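Long-range contacts in substrate-binding protein (Synechococcus sp., PDB 6WPN), which probably binds a sugar or oligosaccharide in the periplasm as the recognition component of a solute uptake system: residues V87-P92 against M300-P305; G103-T108 against V304-Q309; Y182-T187 against G235-E240. All blocks are in the same frame, centred on the assembly; numbering follows the deposited sequence.

The three contacts illustrate how chemistry follows place in a two-lobed binding protein. Interactions 1 and 2 lie on the same side of the chain's centre and share Val304 and Pro305: the first is a buried strand pair, run by regular backbone hydrogen bonds, and the second continues beyond it as a partly buried loop pairing with a single bridge and a threonine hydroxyl. They also touch directly, Leu104 packing on Ala303 and Leu90. Interaction 3 lies on the opposite side, its centre about 33 Å from that of interaction 1. It too is buried, yet joins two loops mainly through rings, a proline and aliphatic groups, with main-chain oxygens beside them and no hydrogen bond between its segments.

Interaction 1. Residues V87-P92 against M300-P305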
ATOM      1  N   VAL A  87     -14.782   1.949  15.412  1.00 46.58           N
ATOM      2  CA  VAL A  87     -13.608   2.434  14.691  1.00 48.16           C
ATOM      3  C   VAL A  87     -13.218   1.386  13.662  1.00 46.25           C
ATOM      4  O   VAL A  87     -13.041   0.211  14.003  1.00 59.25           O
ATOM      5  CB  VAL A  87     -12.417   2.727  15.625  1.00 46.81           C
ATOM      6  CG1 VAL A  87     -11.231   3.209  14.819  1.00 48.79           C
ATOM      7  CG2 VAL A  87     -12.788   3.759  16.677  1.00 48.83           C
ATOM      8  N   VAL A  88     -13.084   1.806  12.410  1.00 49.29           N
ATOM      9  CA  VAL A  88     -12.751   0.903  11.320  1.00 55.65           C
ATOM     10  C   VAL A  88     -11.470   1.387  10.662  1.00 47.61           C
ATOM     11  O   VAL A  88     -11.298   2.587  10.417  1.00 48.25           O
ATOM     12  CB  VAL A  88     -13.889   0.803  10.285  1.00 52.66           C
ATOM     13  CG1 VAL A  88     -13.565  -0.251   9.243  1.00 60.24           C
ATOM     14  CG2 VAL A  88     -15.183   0.472  10.971  1.00 60.30           C
ATOM     15  N   ASN A  89     -10.585   0.444  10.358  1.00 51.08           N
ATOM     16  CA  ASN A  89      -9.315   0.727   9.704  1.00 60.01           C
ATOM     17  C   ASN A  89      -9.509   0.695   8.191  1.00 59.14           C
ATOM     18  O   ASN A  89      -9.921  -0.328   7.636  1.00 50.49           O
ATOM     19  CB  ASN A  89      -8.266  -0.291  10.146  1.00 64.45           C
ATOM     20  CG  ASN A  89      -6.940  -0.095   9.468  1.00 63.05           C
ATOM     21  OD1 ASN A  89      -6.234  -1.060   9.194  1.00 73.57           O
ATOM     22  ND2 ASN A  89      -6.584   1.155   9.199  1.00 63.94           N
ATOM     23  N   LEU A  90      -9.211   1.811   7.529  1.00 57.87           N
ATOM     24  CA  LEU A  90      -9.451   1.941   6.101  1.00 55.94           C
ATOM     25  C   LEU A  90      -8.201   2.468   5.411  1.00 54.93           C
ATOM     26  O   LEU A  90      -7.227   2.869   6.052  1.00 60.77           O
ATOM     27  CB  LEU A  90     -10.627   2.887   5.817  1.00 52.80           C
ATOM     28  CG  LEU A  90     -11.996   2.546   6.400  1.00 51.33           C
ATOM     29  CD1 LEU A  90     -13.028   3.541   5.901  1.00 56.70           C
ATOM     30  CD2 LEU A  90     -12.397   1.132   6.052  1.00 55.48           C
ATOM     31  N   ASN A  91      -8.249   2.465   4.083  1.00 56.71           N
ATOM     32  CA  ASN A  91      -7.270   3.088   3.210  1.00 70.16           C
ATOM     33  C   ASN A  91      -8.001   4.061   2.291  1.00 75.68           C
ATOM     34  O   ASN A  91      -9.225   3.968   2.134  1.00 75.89           O
ATOM     35  CB  ASN A  91      -6.491   2.050   2.386  1.00 71.33           C
ATOM     36  CG  ASN A  91      -7.339   1.368   1.341  1.00 75.48           C
ATOM     37  OD1 ASN A  91      -8.546   1.222   1.502  1.00 82.33           O
ATOM     38  ND2 ASN A  91      -6.705   0.947   0.253  1.00 82.15           N
ATOM     39  N   PRO A  92      -7.296   5.026   1.701  1.00 60.94           N
ATOM     40  CA  PRO A  92      -7.969   6.089   0.928  1.00 74.22           C
ATOM     41  C   PRO A  92      -8.938   5.548  -0.116  1.00 79.47           C
ATOM     42  O   PRO A  92     -10.051   6.082  -0.235  1.00 82.08           O
ATOM     43  CB  PRO A  92      -6.802   6.864   0.283  1.00 74.93           C
ATOM     44  CG  PRO A  92      -5.534   6.134   0.684  1.00 76.35           C
ATOM     45  CD  PRO A  92      -5.871   5.333   1.898  1.00 72.58           C
HETATM   46  N   MSE A 300      -2.781   4.336   5.898  1.00 58.07           N
HETATM   47  CA  MSE A 300      -3.754   3.633   6.724  1.00 60.23           C
HETATM   48  C   MSE A 300      -4.455   4.613   7.656  1.00 56.99           C
HETATM   49  O   MSE A 300      -3.801   5.403   8.335  1.00 67.12           O
HETATM   50  CB  MSE A 300      -3.076   2.528   7.533  1.00 72.73           C
HETATM   51  CG  MSE A 300      -2.337   1.525   6.677  1.00102.08           C
HETATM   52 SE   MSE A 300      -3.500   0.710   5.347  1.00131.56          SE
HETATM   53  CE  MSE A 300      -4.738  -0.211   6.538  1.00131.24           C
ATOM     54  N   THR A 301      -5.787   4.568   7.688  1.00 40.16           N
ATOM     55  CA  THR A 301      -6.573   5.514   8.467  1.00 48.15           C
ATOM     56  C   THR A 301      -7.554   4.772   9.364  1.00 49.96           C
ATOM     57  O   THR A 301      -7.742   3.557   9.259  1.00 54.52           O
ATOM     58  CB  THR A 301      -7.347   6.490   7.572  1.00 47.89           C
ATOM     59  OG1 THR A 301      -8.272   5.761   6.756  1.00 55.74           O
ATOM     60  CG2 THR A 301      -6.393   7.265   6.678  1.00 45.55           C
ATOM     61  N   LEU A 302      -8.173   5.528  10.264  1.00 53.74           N
ATOM     62  CA  LEU A 302      -9.199   5.018  11.161  1.00 54.13           C
ATOM     63  C   LEU A 302     -10.441   5.878  10.996  1.00 53.06           C
ATOM     64  O   LEU A 302     -10.350   7.108  11.046  1.00 60.78           O
ATOM     65  CB  LEU A 302      -8.717   5.034  12.614  1.00 50.23           C
ATOM     66  CG  LEU A 302      -7.549   4.092  12.904  1.00 42.57           C
ATOM     67  CD1 LEU A 302      -7.175   4.151  14.374  1.00 47.47           C
ATOM     68  CD2 LEU A 302      -7.872   2.664  12.472  1.00 43.53           C
ATOM     69  N   ALA A 303     -11.594   5.241  10.787  1.00 48.61           N
ATOM     70  CA  ALA A 303     -12.840   5.953  10.538  1.00 43.43           C
ATOM     71  C   ALA A 303     -13.914   5.496  11.519  1.00 53.78           C
ATOM     72  O   ALA A 303     -13.834   4.410  12.100  1.00 59.65           O
ATOM     73  CB  ALA A 303     -13.323   5.750   9.096  1.00 43.35           C
ATOM     74  N   VAL A 304     -14.926   6.344  11.691  1.00 49.06           N
ATOM     75  CA  VAL A 304     -16.039   6.076  12.599  1.00 54.38           C
ATOM     76  C   VAL A 304     -17.337   5.969  11.801  1.00 56.21           C
ATOM     77  O   VAL A 304     -17.841   6.983  11.295  1.00 57.40           O
ATOM     78  CB  VAL A 304     -16.147   7.167  13.678  1.00 54.69           C
ATOM     79  CG1 VAL A 304     -17.289   6.852  14.644  1.00 61.90           C
ATOM     80  CG2 VAL A 304     -14.832   7.315  14.419  1.00 46.36           C
ATOM     81  N   PRO A 305     -17.917   4.775  11.680  1.00 56.70           N
ATOM     82  CA  PRO A 305     -19.174   4.631  10.930  1.00 49.81           C
ATOM     83  C   PRO A 305     -20.280   5.500  11.507  1.00 57.74           C
ATOM     84  O   PRO A 305     -20.361   5.714  12.718  1.00 64.30           O
ATOM     85  CB  PRO A 305     -19.497   3.141  11.077  1.00 48.91           C
ATOM     86  CG  PRO A 305     -18.152   2.500  11.278  1.00 51.71           C
ATOM     87  CD  PRO A 305     -17.384   3.475  12.120  1.00 54.35           C
TER
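Val88 and Ala303 face each other as a hydrogen-bonded antiparallel pair, Val88 N reaching Ala303 O and Ala303 N reaching Val88 O, both at 2.7 Å and both in the carbonyl plane. Leu90 and Thr301 repeat the pattern, with Thr301 N to Leu90 O at 2.8 Å and Leu90 N to Thr301 O; a weak bond from Thr301 OG1 also reaches Leu90 O. Between them Asn89 and Leu302 form the non-hydrogen-bonded pair, which no backbone bond joins; the asparagine amide reaches instead to Thr301. With its CG anti to the backbone N (chi1 178°), Asn89 brings ND2 within 2.7 Å of Thr301 O. That oxygen lies in the amide plane of Asn89 and is gripped twice, ND2 and Leu90 N arriving from opposite faces of its carbonyl. Asn89 OD1 turns to Leu35 N, a weak bond, and an alanine here would probably leave Thr301 O with one donor fewer and deprive Leu35 N of this acceptor.

Strand 87-90 runs parallel to strand 30-35 on one side and antiparallel to strand 295-303 on the other, the placement expected of a type II periplasmic binding protein, in which a late strand is inserted into the sheet of the first lobe.

Apolar contacts occur on both faces. On the one with Asn89, Val87 CG1 meets Leu302 CB at 3.8 Å, Leu302 CD2 covers Asn89 CA, and the bent chain of Met300, a selenomethionine, brings CE over to the Asn89 amide. On the other face Leu90 CD1 touches Ala303 CB, and farther along Val88 CG2 lies 3.6 Å from Pro305 CG.

Interaction 2. Residues G103-T108 against V304-Q309; sequences GLTDLT and VPRQSQ
Thr105 holds Val304 O with two donors, and around this oxygen two irregular segments are joined: 103-108, in the loop after helix 92-99, is one; the other is 304-309, whose first residues leave strand 295-303 and enter a type I beta turn from Pro305 to Ser308. The main-chain donor, Thr105 N, arrives nearly along the C=O axis at 2.7 Å from Val304 O. The hydroxyl comes from above the carbonyl plane, Thr105 OG1 standing 2.9 Å from Val304 O; chi1 of -59° sets OG1 beside the threonine's own backbone N, which is how one residue can present both groups to a single acceptor. On the other side of the bridged pair Leu104 and Pro305, Arg306 N donates to Gly103 O at 2.8 Å, also from above the carbonyl plane, while Pro305 CA brings a C-H to the same oxygen.

Side chains flank these bonds. Leu107 CD2 packs on Val304 CG2 at 3.7 Å, continuing a buried patch that takes in Ala314 and Val315 of helix 311-321. Toward solvent, the aliphatic part of Arg306 lies over the 103-108 backbone, its CG 3.4 Å from Leu104 O, before the chain bends at chi3 and the guanidinium leads away.

Farther out, each segment is fixed by its own bonds. Ser308 OG is bonded to Asp86 OD2, just ahead of strand 87-90, and Ser308 N closes the turn on Pro305 O. On the opposite segment Asp106 OD1 accepts from Gln134 N and also from Thr108 OG1, which meets it at 3.1 Å on the syn side of the carboxylate, 26° out of its plane.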
ATOM      1  N   GLY A 103     -21.629   6.850   4.817  1.00 85.40           N
ATOM      2  CA  GLY A 103     -21.419   5.875   5.870  1.00 88.42           C
ATOM      3  C   GLY A 103     -20.416   6.232   6.945  1.00 80.80           C
ATOM      4  O   GLY A 103     -20.315   5.513   7.941  1.00 85.88           O
ATOM      5  N   LEU A 104     -19.663   7.314   6.786  1.00 68.23           N
ATOM      6  CA  LEU A 104     -18.643   7.685   7.755  1.00 69.43           C
ATOM      7  C   LEU A 104     -19.022   8.976   8.465  1.00 70.19           C
ATOM      8  O   LEU A 104     -19.545   9.909   7.849  1.00 74.59           O
ATOM      9  CB  LEU A 104     -17.282   7.848   7.074  1.00 74.46           C
ATOM     10  CG  LEU A 104     -16.773   6.579   6.393  1.00 71.12           C
ATOM     11  CD1 LEU A 104     -15.344   6.762   5.900  1.00 71.35           C
ATOM     12  CD2 LEU A 104     -16.891   5.388   7.334  1.00 69.38           C
ATOM     13  N   THR A 105     -18.736   9.026   9.763  1.00 68.42           N
ATOM     14  CA  THR A 105     -19.030  10.216  10.545  1.00 64.95           C
ATOM     15  C   THR A 105     -18.080  11.336  10.155  1.00 66.17           C
ATOM     16  O   THR A 105     -16.875  11.125  10.001  1.00 68.49           O
ATOM     17  CB  THR A 105     -18.890   9.923  12.040  1.00 63.23           C
ATOM     18  OG1 THR A 105     -19.779   8.864  12.413  1.00 66.91           O
ATOM     19  CG2 THR A 105     -19.211  11.162  12.864  1.00 59.88           C
ATOM     20  N   ASP A 106     -18.628  12.534   9.982  1.00 71.57           N
ATOM     21  CA  ASP A 106     -17.789  13.718   9.862  1.00 65.36           C
ATOM     22  C   ASP A 106     -17.194  14.017  11.230  1.00 69.17           C
ATOM     23  O   ASP A 106     -17.897  14.476  12.136  1.00 71.09           O
ATOM     24  CB  ASP A 106     -18.594  14.900   9.333  1.00 61.73           C
ATOM     25  CG  ASP A 106     -17.715  16.060   8.906  1.00 73.61           C
ATOM     26  OD1 ASP A 106     -16.492  16.022   9.160  1.00 83.22           O
ATOM     27  OD2 ASP A 106     -18.247  17.013   8.301  1.00 80.96           O
ATOM     28  N   LEU A 107     -15.900  13.739  11.383  1.00 67.19           N
ATOM     29  CA  LEU A 107     -15.252  13.842  12.684  1.00 67.50           C
ATOM     30  C   LEU A 107     -15.000  15.287  13.099  1.00 70.50           C
ATOM     31  O   LEU A 107     -14.787  15.546  14.288  1.00 71.56           O
ATOM     32  CB  LEU A 107     -13.935  13.060  12.663  1.00 60.88           C
ATOM     33  CG  LEU A 107     -14.040  11.617  12.158  1.00 57.03           C
ATOM     34  CD1 LEU A 107     -12.674  10.974  12.071  1.00 51.78           C
ATOM     35  CD2 LEU A 107     -14.958  10.805  13.057  1.00 55.89           C
ATOM     36  N   THR A 108     -15.024  16.227  12.149  1.00 73.32           N
ATOM     37  CA  THR A 108     -14.753  17.628  12.465  1.00 84.21           C
ATOM     38  C   THR A 108     -15.613  18.124  13.624  1.00 89.87           C
ATOM     39  O   THR A 108     -15.158  18.930  14.444  1.00 88.94           O
ATOM     40  CB  THR A 108     -14.974  18.495  11.224  1.00 81.27           C
ATOM     41  OG1 THR A 108     -14.219  17.965  10.127  1.00 77.01           O
ATOM     42  CG2 THR A 108     -14.537  19.925  11.483  1.00 82.28           C
ATOM     43  N   VAL A 304     -14.926   6.344  11.691  1.00 49.06           N
ATOM     44  CA  VAL A 304     -16.039   6.076  12.599  1.00 54.38           C
ATOM     45  C   VAL A 304     -17.337   5.969  11.801  1.00 56.21           C
ATOM     46  O   VAL A 304     -17.841   6.983  11.295  1.00 57.40           O
ATOM     47  CB  VAL A 304     -16.147   7.167  13.678  1.00 54.69           C
ATOM     48  CG1 VAL A 304     -17.289   6.852  14.644  1.00 61.90           C
ATOM     49  CG2 VAL A 304     -14.832   7.315  14.419  1.00 46.36           C
ATOM     50  N   PRO A 305     -17.917   4.775  11.680  1.00 56.70           N
ATOM     51  CA  PRO A 305     -19.174   4.631  10.930  1.00 49.81           C
ATOM     52  C   PRO A 305     -20.280   5.500  11.507  1.00 57.74           C
ATOM     53  O   PRO A 305     -20.361   5.714  12.718  1.00 64.30           O
ATOM     54  CB  PRO A 305     -19.497   3.141  11.077  1.00 48.91           C
ATOM     55  CG  PRO A 305     -18.152   2.500  11.278  1.00 51.71           C
ATOM     56  CD  PRO A 305     -17.384   3.475  12.120  1.00 54.35           C
ATOM     57  N   ARG A 306     -21.132   6.021  10.618  1.00 67.70           N
ATOM     58  CA  ARG A 306     -22.216   6.888  11.069  1.00 76.10           C
ATOM     59  C   ARG A 306     -23.211   6.139  11.945  1.00 79.55           C
ATOM     60  O   ARG A 306     -23.852   6.747  12.809  1.00 84.77           O
ATOM     61  CB  ARG A 306     -22.933   7.519   9.874  1.00 79.54           C
ATOM     62  CG  ARG A 306     -22.391   8.887   9.474  1.00 83.73           C
ATOM     63  CD  ARG A 306     -23.409   9.671   8.656  1.00 84.16           C
ATOM     64  NE  ARG A 306     -24.675   9.804   9.371  1.00 92.05           N
ATOM     65  CZ  ARG A 306     -25.733  10.469   8.915  1.00 93.60           C
ATOM     66  NH1 ARG A 306     -25.687  11.074   7.736  1.00 96.78           N
ATOM     67  NH2 ARG A 306     -26.840  10.529   9.643  1.00 90.99           N
ATOM     68  N   GLN A 307     -23.351   4.827  11.748  1.00 73.31           N
ATOM     69  CA  GLN A 307     -24.235   4.043  12.602  1.00 80.48           C
ATOM     70  C   GLN A 307     -23.712   3.892  14.022  1.00 75.43           C
ATOM     71  O   GLN A 307     -24.464   3.432  14.887  1.00 75.11           O
ATOM     72  CB  GLN A 307     -24.474   2.655  12.003  1.00 90.53           C
ATOM     73  CG  GLN A 307     -25.657   2.572  11.053  1.00101.95           C
ATOM     74  CD  GLN A 307     -25.419   3.295   9.743  1.00108.15           C
ATOM     75  OE1 GLN A 307     -24.280   3.419   9.283  1.00112.35           O
ATOM     76  NE2 GLN A 307     -26.496   3.780   9.133  1.00104.81           N
ATOM     77  N   SER A 308     -22.455   4.243  14.283  1.00 75.01           N
ATOM     78  CA  SER A 308     -21.909   4.102  15.627  1.00 76.22           C
ATOM     79  C   SER A 308     -22.688   4.961  16.617  1.00 84.62           C
ATOM     80  O   SER A 308     -22.870   6.164  16.406  1.00 94.13           O
ATOM     81  CB  SER A 308     -20.431   4.483  15.643  1.00 62.49           C
ATOM     82  OG  SER A 308     -19.929   4.479  16.966  1.00 58.67           O
ATOM     83  N   GLN A 309     -23.138   4.340  17.702  1.00 77.46           N
ATOM     84  CA  GLN A 309     -23.872   5.034  18.750  1.00 84.31           C
ATOM     85  C   GLN A 309     -22.964   5.562  19.855  1.00 76.12           C
ATOM     86  O   GLN A 309     -23.460   6.151  20.821  1.00 73.05           O
ATOM     87  CB  GLN A 309     -24.945   4.110  19.339  1.00 89.00           C
ATOM     88  CG  GLN A 309     -25.875   3.479  18.298  1.00 91.53           C
ATOM     89  CD  GLN A 309     -26.855   4.473  17.687  1.00 93.56           C
ATOM     90  OE1 GLN A 309     -28.015   4.552  18.100  1.00101.21           O
ATOM     91  NE2 GLN A 309     -26.398   5.224  16.690  1.00 87.34           N
TER

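Interaction 3. Residues Y182-T187 against G235-E240; sequences YGLFVT and GLLPRE
The first side-chain torsions of Tyr182 and Phe185 bring both rings onto Pro238: the tyrosine CG stands anti to its carbonyl carbon (chi1 -70°), whereas the phenylalanine swings its CG away from the backbone N (chi1 -172°). Pro238 CG thus touches both rings. It lies over one face of Tyr182 in a CH-pi contact, 3.9 Å from the ring centroid, and meets Phe185 CD2 at 3.6 Å. The proline's CD also rests on the main chain between the two aromatics, 3.4 Å from Leu184 O.

Main-chain oxygens and aliphatic groups complete the fit. Leu236 O sits at the edge of the tyrosine ring, 3.4 Å from Tyr182 CD1. Leu184 CD2 packs on Leu237 CD2 at 3.6 Å, and Glu240 CG comes to the edge of the phenylalanine ring, close to its plane, 3.9 Å from Phe185 CE2. The carboxylate beyond that CG is held by a salt bridge from Glu240 OE2 to Arg248.

Arg176 of helix 168-179 ties the two segments further, making a cation-pi contact with Tyr182 and a hydrogen bond to Gly235 O. Both segments follow helices, 168-179 and 219-233, and the second helix ends in a Schellman motif with Gly235, at positive phi, as the C-prime residue. This Schellman C-cap leads into a proline between two aromatics, in what is probably the second lobe of the periplasmic-binding-protein fold.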
ATOM      1  N   TYR A 182      14.442 -13.965 -12.559  1.00 46.55           N
ATOM      2  CA  TYR A 182      13.555 -12.886 -12.968  1.00 47.03           C
ATOM      3  C   TYR A 182      13.942 -11.572 -12.300  1.00 45.39           C
ATOM      4  O   TYR A 182      14.322 -11.546 -11.125  1.00 43.28           O
ATOM      5  CB  TYR A 182      12.101 -13.260 -12.653  1.00 42.11           C
ATOM      6  CG  TYR A 182      11.606 -14.366 -13.557  1.00 41.60           C
ATOM      7  CD1 TYR A 182      11.140 -14.086 -14.836  1.00 45.14           C
ATOM      8  CD2 TYR A 182      11.658 -15.698 -13.154  1.00 36.53           C
ATOM      9  CE1 TYR A 182      10.706 -15.097 -15.675  1.00 44.92           C
ATOM     10  CE2 TYR A 182      11.226 -16.719 -13.989  1.00 32.39           C
ATOM     11  CZ  TYR A 182      10.753 -16.408 -15.247  1.00 38.67           C
ATOM     12  OH  TYR A 182      10.321 -17.405 -16.090  1.00 56.48           O
ATOM     13  N   GLY A 183      13.820 -10.478 -13.057  1.00 44.86           N
ATOM     14  CA  GLY A 183      14.207  -9.176 -12.546  1.00 31.96           C
ATOM     15  C   GLY A 183      13.205  -8.558 -11.597  1.00 39.84           C
ATOM     16  O   GLY A 183      13.593  -7.828 -10.678  1.00 47.40           O
ATOM     17  N   LEU A 184      11.914  -8.808 -11.808  1.00 40.54           N
ATOM     18  CA  LEU A 184      10.881  -8.227 -10.958  1.00 45.00           C
ATOM     19  C   LEU A 184       9.612  -9.065 -11.070  1.00 43.19           C
ATOM     20  O   LEU A 184       9.512  -9.977 -11.893  1.00 40.33           O
ATOM     21  CB  LEU A 184      10.609  -6.764 -11.326  1.00 37.67           C
ATOM     22  CG  LEU A 184       9.817  -6.505 -12.606  1.00 46.20           C
ATOM     23  CD1 LEU A 184       9.309  -5.070 -12.624  1.00 37.72           C
ATOM     24  CD2 LEU A 184      10.663  -6.799 -13.851  1.00 47.32           C
ATOM     25  N   PHE A 185       8.638  -8.733 -10.222  1.00 46.80           N
ATOM     26  CA  PHE A 185       7.388  -9.486 -10.135  1.00 37.73           C
ATOM     27  C   PHE A 185       6.290  -8.495  -9.779  1.00 39.02           C
ATOM     28  O   PHE A 185       6.222  -8.042  -8.634  1.00 38.48           O
ATOM     29  CB  PHE A 185       7.487 -10.589  -9.076  1.00 31.96           C
ATOM     30  CG  PHE A 185       6.309 -11.529  -9.042  1.00 36.19           C
ATOM     31  CD1 PHE A 185       5.063 -11.107  -8.602  1.00 38.86           C
ATOM     32  CD2 PHE A 185       6.466 -12.853  -9.411  1.00 36.30           C
ATOM     33  CE1 PHE A 185       3.993 -11.974  -8.564  1.00 40.80           C
ATOM     34  CE2 PHE A 185       5.399 -13.730  -9.372  1.00 45.68           C
ATOM     35  CZ  PHE A 185       4.158 -13.292  -8.949  1.00 42.59           C
ATOM     36  N   VAL A 186       5.436  -8.154 -10.737  1.00 40.62           N
ATOM     37  CA  VAL A 186       4.284  -7.300 -10.472  1.00 41.81           C
ATOM     38  C   VAL A 186       3.034  -8.082 -10.853  1.00 43.15           C
ATOM     39  O   VAL A 186       2.872  -8.479 -12.013  1.00 39.22           O
ATOM     40  CB  VAL A 186       4.367  -5.968 -11.231  1.00 52.28           C
ATOM     41  CG1 VAL A 186       3.137  -5.123 -10.948  1.00 48.13           C
ATOM     42  CG2 VAL A 186       5.635  -5.220 -10.842  1.00 52.67           C
ATOM     43  N   THR A 187       2.162  -8.313  -9.877  1.00 39.30           N
ATOM     44  CA  THR A 187       0.998  -9.151 -10.095  1.00 42.33           C
ATOM     45  C   THR A 187      -0.063  -8.413 -10.906  1.00 50.30           C
ATOM     46  O   THR A 187      -0.212  -7.190 -10.818  1.00 51.12           O
ATOM     47  CB  THR A 187       0.405  -9.619  -8.764  1.00 39.93           C
ATOM     48  OG1 THR A 187      -0.651 -10.553  -9.018  1.00 39.58           O
ATOM     49  CG2 THR A 187      -0.148  -8.439  -7.964  1.00 37.54           C
ATOM     50  N   GLY A 235       9.055 -13.268 -22.190  1.00 54.10           N
ATOM     51  CA  GLY A 235       9.620 -14.162 -21.198  1.00 48.61           C
ATOM     52  C   GLY A 235      10.375 -13.476 -20.086  1.00 49.41           C
ATOM     53  O   GLY A 235      11.127 -14.133 -19.359  1.00 54.09           O
ATOM     54  N   LEU A 236      10.172 -12.171 -19.913  1.00 40.87           N
ATOM     55  CA  LEU A 236      10.905 -11.394 -18.926  1.00 38.75           C
ATOM     56  C   LEU A 236      10.240 -11.384 -17.562  1.00 46.21           C
ATOM     57  O   LEU A 236      10.921 -11.146 -16.558  1.00 44.82           O
ATOM     58  CB  LEU A 236      11.071  -9.954 -19.416  1.00 38.31           C
ATOM     59  CG  LEU A 236      11.802  -9.844 -20.756  1.00 44.12           C
ATOM     60  CD1 LEU A 236      12.001  -8.387 -21.139  1.00 51.65           C
ATOM     61  CD2 LEU A 236      13.126 -10.587 -20.719  1.00 36.21           C
ATOM     62  N   LEU A 237       8.945 -11.617 -17.507  1.00 47.09           N
ATOM     63  CA  LEU A 237       8.248 -11.707 -16.238  1.00 38.29           C
ATOM     64  C   LEU A 237       7.929 -13.156 -15.911  1.00 36.61           C
ATOM     65  O   LEU A 237       7.741 -13.971 -16.818  1.00 46.54           O
ATOM     66  CB  LEU A 237       6.952 -10.900 -16.272  1.00 41.04           C
ATOM     67  CG  LEU A 237       7.157  -9.393 -16.361  1.00 41.21           C
ATOM     68  CD1 LEU A 237       5.811  -8.686 -16.353  1.00 38.66           C
ATOM     69  CD2 LEU A 237       8.032  -8.930 -15.204  1.00 34.69           C
ATOM     70  N   PRO A 238       7.872 -13.506 -14.628  1.00 40.75           N
ATOM     71  CA  PRO A 238       7.439 -14.861 -14.259  1.00 33.31           C
ATOM     72  C   PRO A 238       6.050 -15.135 -14.814  1.00 40.17           C
ATOM     73  O   PRO A 238       5.188 -14.253 -14.839  1.00 45.54           O
ATOM     74  CB  PRO A 238       7.440 -14.832 -12.726  1.00 37.44           C
ATOM     75  CG  PRO A 238       8.353 -13.696 -12.358  1.00 42.55           C
ATOM     76  CD  PRO A 238       8.180 -12.676 -13.450  1.00 36.60           C
ATOM     77  N   ARG A 239       5.839 -16.362 -15.287  1.00 38.46           N
ATOM     78  CA  ARG A 239       4.565 -16.667 -15.924  1.00 46.13           C
ATOM     79  C   ARG A 239       3.401 -16.559 -14.948  1.00 47.29           C
ATOM     80  O   ARG A 239       2.272 -16.277 -15.363  1.00 41.67           O
ATOM     81  CB  ARG A 239       4.592 -18.063 -16.540  1.00 44.50           C
ATOM     82  CG  ARG A 239       5.392 -18.179 -17.813  1.00 55.72           C
ATOM     83  CD  ARG A 239       5.344 -19.614 -18.290  1.00 75.35           C
ATOM     84  NE  ARG A 239       6.080 -19.835 -19.528  1.00 91.35           N
ATOM     85  CZ  ARG A 239       6.343 -21.038 -20.028  1.00 98.28           C
ATOM     86  NH1 ARG A 239       7.017 -21.155 -21.165  1.00104.80           N
ATOM     87  NH2 ARG A 239       5.935 -22.125 -19.384  1.00 99.52           N
ATOM     88  N   GLU A 240       3.656 -16.729 -13.651  1.00 37.83           N
ATOM     89  CA  GLU A 240       2.582 -16.756 -12.672  1.00 42.72           C
ATOM     90  C   GLU A 240       2.194 -15.371 -12.175  1.00 38.76           C
ATOM     91  O   GLU A 240       1.433 -15.273 -11.207  1.00 41.05           O
ATOM     92  CB  GLU A 240       2.960 -17.648 -11.483  1.00 53.43           C
ATOM     93  CG  GLU A 240       4.177 -17.186 -10.683  1.00 51.76           C
ATOM     94  CD  GLU A 240       5.465 -17.886 -11.096  1.00 54.78           C
ATOM     95  OE1 GLU A 240       5.586 -18.276 -12.279  1.00 51.56           O
ATOM     96  OE2 GLU A 240       6.351 -18.061 -10.226  1.00 51.97           O
TER